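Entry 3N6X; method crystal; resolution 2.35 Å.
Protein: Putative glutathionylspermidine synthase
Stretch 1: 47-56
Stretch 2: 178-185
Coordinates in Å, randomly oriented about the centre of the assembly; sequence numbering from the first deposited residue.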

# COMPACT_ATOMS: atom_id res chain seq x y z
N GLU A 47 -21.07 3.77 -21.33
CA GLU A 47 -21.24 4.13 -22.73
C GLU A 47 -20.20 5.18 -23.14
O GLU A 47 -19.56 5.03 -24.19
N LEU A 48 -19.97 6.21 -22.27
CA LEU A 48 -18.97 7.26 -22.48
C LEU A 48 -17.56 6.65 -22.58
O LEU A 48 -16.81 6.97 -23.50
N LEU A 49 -17.22 5.75 -21.63
CA LEU A 49 -15.91 5.10 -21.58
C LEU A 49 -15.65 4.21 -22.80
O LEU A 49 -14.52 4.15 -23.27
N PHE A 50 -16.70 3.57 -23.34
CA PHE A 50 -16.55 2.75 -24.54
C PHE A 50 -16.41 3.62 -25.81
O PHE A 50 -15.50 3.38 -26.60
N ARG A 51 -17.32 4.60 -26.00
CA ARG A 51 -17.33 5.50 -27.16
C ARG A 51 -16.00 6.24 -27.32
O ARG A 51 -15.50 6.38 -28.44
N ARG A 52 -15.44 6.74 -26.20
CA ARG A 52 -14.20 7.52 -26.20
C ARG A 52 -12.95 6.64 -26.17
O ARG A 52 -12.07 6.80 -27.02
N VAL A 53 -12.83 5.74 -25.16
CA VAL A 53 -11.62 4.93 -24.99
C VAL A 53 -11.76 3.39 -25.22
O VAL A 53 -10.79 2.66 -25.03
N GLY A 54 -12.93 2.96 -25.70
CA GLY A 54 -13.18 1.56 -26.05
C GLY A 54 -13.10 0.56 -24.92
O GLY A 54 -12.65 -0.57 -25.12
N ILE A 55 -13.55 0.96 -23.71
CA ILE A 55 -13.53 0.09 -22.53
C ILE A 55 -14.85 -0.70 -22.37
O ILE A 55 -15.93 -0.14 -22.57
N THR A 56 -14.74 -1.98 -21.97
CA THR A 56 -15.88 -2.85 -21.66
C THR A 56 -15.61 -3.58 -20.32
O THR A 56 -14.64 -4.34 -20.22
N LYS A 178 -3.50 9.62 -16.00
CA LYS A 178 -3.34 9.71 -17.45
C LYS A 178 -4.71 9.55 -18.16
O LYS A 178 -5.01 10.30 -19.07
N MSE A 179 -5.56 8.63 -17.65
CA MSE A 179 -6.92 8.35 -18.15
C MSE A 179 -7.85 9.57 -17.97
O MSE A 179 -8.56 9.94 -18.91
N MSE A 180 -7.83 10.19 -16.76
CA MSE A 180 -8.65 11.36 -16.43
C MSE A 180 -8.26 12.56 -17.27
O MSE A 180 -9.13 13.32 -17.70
N MSE A 181 -6.93 12.76 -17.48
CA MSE A 181 -6.40 13.86 -18.29
C MSE A 181 -6.78 13.67 -19.78
O MSE A 181 -7.05 14.65 -20.48
N ARG A 182 -6.82 12.41 -20.25
CA ARG A 182 -7.17 12.08 -21.63
C ARG A 182 -8.69 12.32 -21.86
O ARG A 182 -9.06 12.90 -22.87
N LEU A 183 -9.54 11.89 -20.90
CA LEU A 183 -10.99 12.05 -21.02
C LEU A 183 -11.44 13.49 -20.79
O LEU A 183 -12.25 14.00 -21.57
N PHE A 184 -11.00 14.12 -19.67
CA PHE A 184 -11.52 15.44 -19.27
C PHE A 184 -10.43 16.52 -19.02
O PHE A 184 -10.35 17.05 -17.90
N PRO A 185 -9.66 16.94 -20.06
CA PRO A 185 -8.64 17.98 -19.84
C PRO A 185 -9.20 19.26 -19.23
O PRO A 185 -8.55 19.86 -18.37

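Leu183 is the organising residue of this contact. Its CA-to-CB bond points sideways to the other helix, but with chi1 m (-67°) and chi2 t the end of the side chain comes nearer and settles as a knob into a hole formed by Leu48, Leu49, Arg52 and Val53. That set spans about one and a half turns of helix 47-53, and the two axes, 11.8 Å apart at closest approach, cross at 80°. Leu183 carries the largest share of the buried area, 83 Å². Leu183 CD1 lies 3.8 Å from Leu49 CD2, while Leu183 CD2 lies 4.1 Å from Val53 CG1 and 4.4 Å from Leu48 CD2.

Val53, the last residue of its helix, points toward the other stretch in the m rotamer and packs against both Leu183 and Met179, a selenomethionine; its closest approach to the latter is 3.9 Å, between Val53 CG2 and Met179 SE. Met179 starts sideways, and its t, p, p chain carries its tip nearer, where Met179 CE meets Ile55 CD1 at 3.6 Å. After Gly54, which leaves the helix with positive phi, a conformation that favours glycine, Ile55 (m, t) points toward the partner helix.

On another flank, Leu48 (t, t) points toward the partner and sets its CD2 4.3 Å from Phe184 CE1. Phe184 is the first residue after its helix to leave helical geometry; its chi1 of -32° falls between wells, yet its ring still extends the apolar surface beyond Leu183.

The polar edge belongs to two arginines. Arg52 points toward the other stretch in an extended m, t, t conformation, and its aliphatic part packs on the knob, with Arg52 CD 3.9 Å from Leu183 CD2. Its guanidinium then arrives at the end of helix 178-183, where Arg52 NH1 is 2.9 Å from Leu183 O, near the guanidinium plane. The angle is poor, so this close approach does not count as a hydrogen bond, and none joins the two stretches. Arg52 NH1 also lies 3.9 Å from Phe184 CD1. Arg182, t in chi1 to chi3, brings both Arg182 CD and Arg182 NH1 to 4.3 Å from Val53 CG1.

The rule to read here is a single knob in a four-residue hole, flanked by apolar neighbours and bordered by two arginines whose chains and guanidinium groups both lie against the other stretch.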

# COMPACT_ATOMS: atom_id res chain seq x y z
CB GLU A 47 -22.67 4.66 -22.98
CG GLU A 47 -23.69 3.56 -23.18
CD GLU A 47 -25.14 4.00 -23.14
OE1 GLU A 47 -25.44 5.13 -23.58
OE2 GLU A 47 -25.99 3.19 -22.70
CB LEU A 48 -19.03 8.29 -21.31
CG LEU A 48 -18.17 9.58 -21.48
CD1 LEU A 48 -18.79 10.74 -20.72
CD2 LEU A 48 -16.73 9.36 -20.99
CB LEU A 49 -15.73 4.32 -20.27
CG LEU A 49 -15.45 5.19 -19.04
CD1 LEU A 49 -15.92 4.51 -17.77
CD2 LEU A 49 -13.98 5.55 -18.95
CB PHE A 50 -17.72 1.76 -24.69
CG PHE A 50 -17.63 0.95 -25.96
CD1 PHE A 50 -16.72 -0.09 -26.08
CD2 PHE A 50 -18.42 1.26 -27.06
CE1 PHE A 50 -16.62 -0.83 -27.26
CE2 PHE A 50 -18.32 0.53 -28.24
CZ PHE A 50 -17.42 -0.51 -28.33
CB ARG A 51 -18.47 6.52 -27.06
CG ARG A 51 -19.85 5.98 -27.44
CD ARG A 51 -20.87 7.11 -27.61
NE ARG A 51 -20.71 8.17 -26.60
CZ ARG A 51 -21.34 8.19 -25.43
NH1 ARG A 51 -22.20 7.23 -25.12
NH2 ARG A 51 -21.13 9.18 -24.57
CB ARG A 52 -14.18 8.54 -25.04
CG ARG A 52 -15.22 9.65 -25.14
CD ARG A 52 -14.92 10.73 -24.12
NE ARG A 52 -16.05 11.63 -23.91
CZ ARG A 52 -15.98 12.75 -23.19
NH1 ARG A 52 -14.83 13.12 -22.64
NH2 ARG A 52 -17.05 13.52 -23.04
CB VAL A 53 -10.78 5.30 -23.72
CG1 VAL A 53 -10.14 6.68 -23.87
CG2 VAL A 53 -11.62 5.22 -22.44
CB ILE A 55 -13.21 0.91 -21.25
CG1 ILE A 55 -11.76 1.41 -21.24
CG2 ILE A 55 -13.52 0.11 -19.98
CD1 ILE A 55 -11.47 2.41 -20.14
CB THR A 56 -16.16 -3.83 -22.83
OG1 THR A 56 -14.94 -4.47 -23.22
CG2 THR A 56 -16.81 -3.14 -24.03
CB LYS A 178 -2.34 8.63 -17.92
CG LYS A 178 -1.82 8.83 -19.33
CD LYS A 178 -0.91 7.67 -19.77
CE LYS A 178 -0.90 7.50 -21.27
NZ LYS A 178 0.49 7.52 -21.82
CB MSE A 179 -7.50 7.11 -17.43
CG MSE A 179 -8.97 6.82 -17.76
SE MSE A 179 -9.25 6.51 -19.68
CE MSE A 179 -8.78 4.72 -19.74
CB MSE A 180 -8.52 11.71 -14.92
CG MSE A 180 -9.23 10.72 -14.01
SE MSE A 180 -11.19 10.78 -14.09
CE MSE A 180 -11.48 12.55 -13.50
CB MSE A 181 -4.87 13.96 -18.13
CG MSE A 181 -4.24 15.11 -18.96
SE MSE A 181 -4.95 16.91 -18.45
CE MSE A 181 -3.90 17.14 -16.85
CB ARG A 182 -6.79 10.63 -21.93
CG ARG A 182 -6.79 10.24 -23.39
CD ARG A 182 -6.41 8.77 -23.51
NE ARG A 182 -6.05 8.38 -24.88
CZ ARG A 182 -5.80 7.13 -25.26
NH1 ARG A 182 -5.87 6.14 -24.38
NH2 ARG A 182 -5.48 6.86 -26.52
CB LEU A 183 -11.73 11.13 -20.03
CG LEU A 183 -11.65 9.62 -20.26
CD1 LEU A 183 -12.17 8.87 -19.04
CD2 LEU A 183 -12.41 9.20 -21.51
CB PHE A 184 -12.46 15.31 -18.05
CG PHE A 184 -13.25 14.02 -17.99
CD1 PHE A 184 -14.35 13.81 -18.82
CD2 PHE A 184 -12.90 13.01 -17.09
CE1 PHE A 184 -15.08 12.62 -18.76
CE2 PHE A 184 -13.65 11.83 -17.02
CZ PHE A 184 -14.74 11.64 -17.85
CB PRO A 185 -8.06 18.21 -21.25
CG PRO A 185 -9.06 17.62 -22.19
CD PRO A 185 -9.65 16.47 -21.46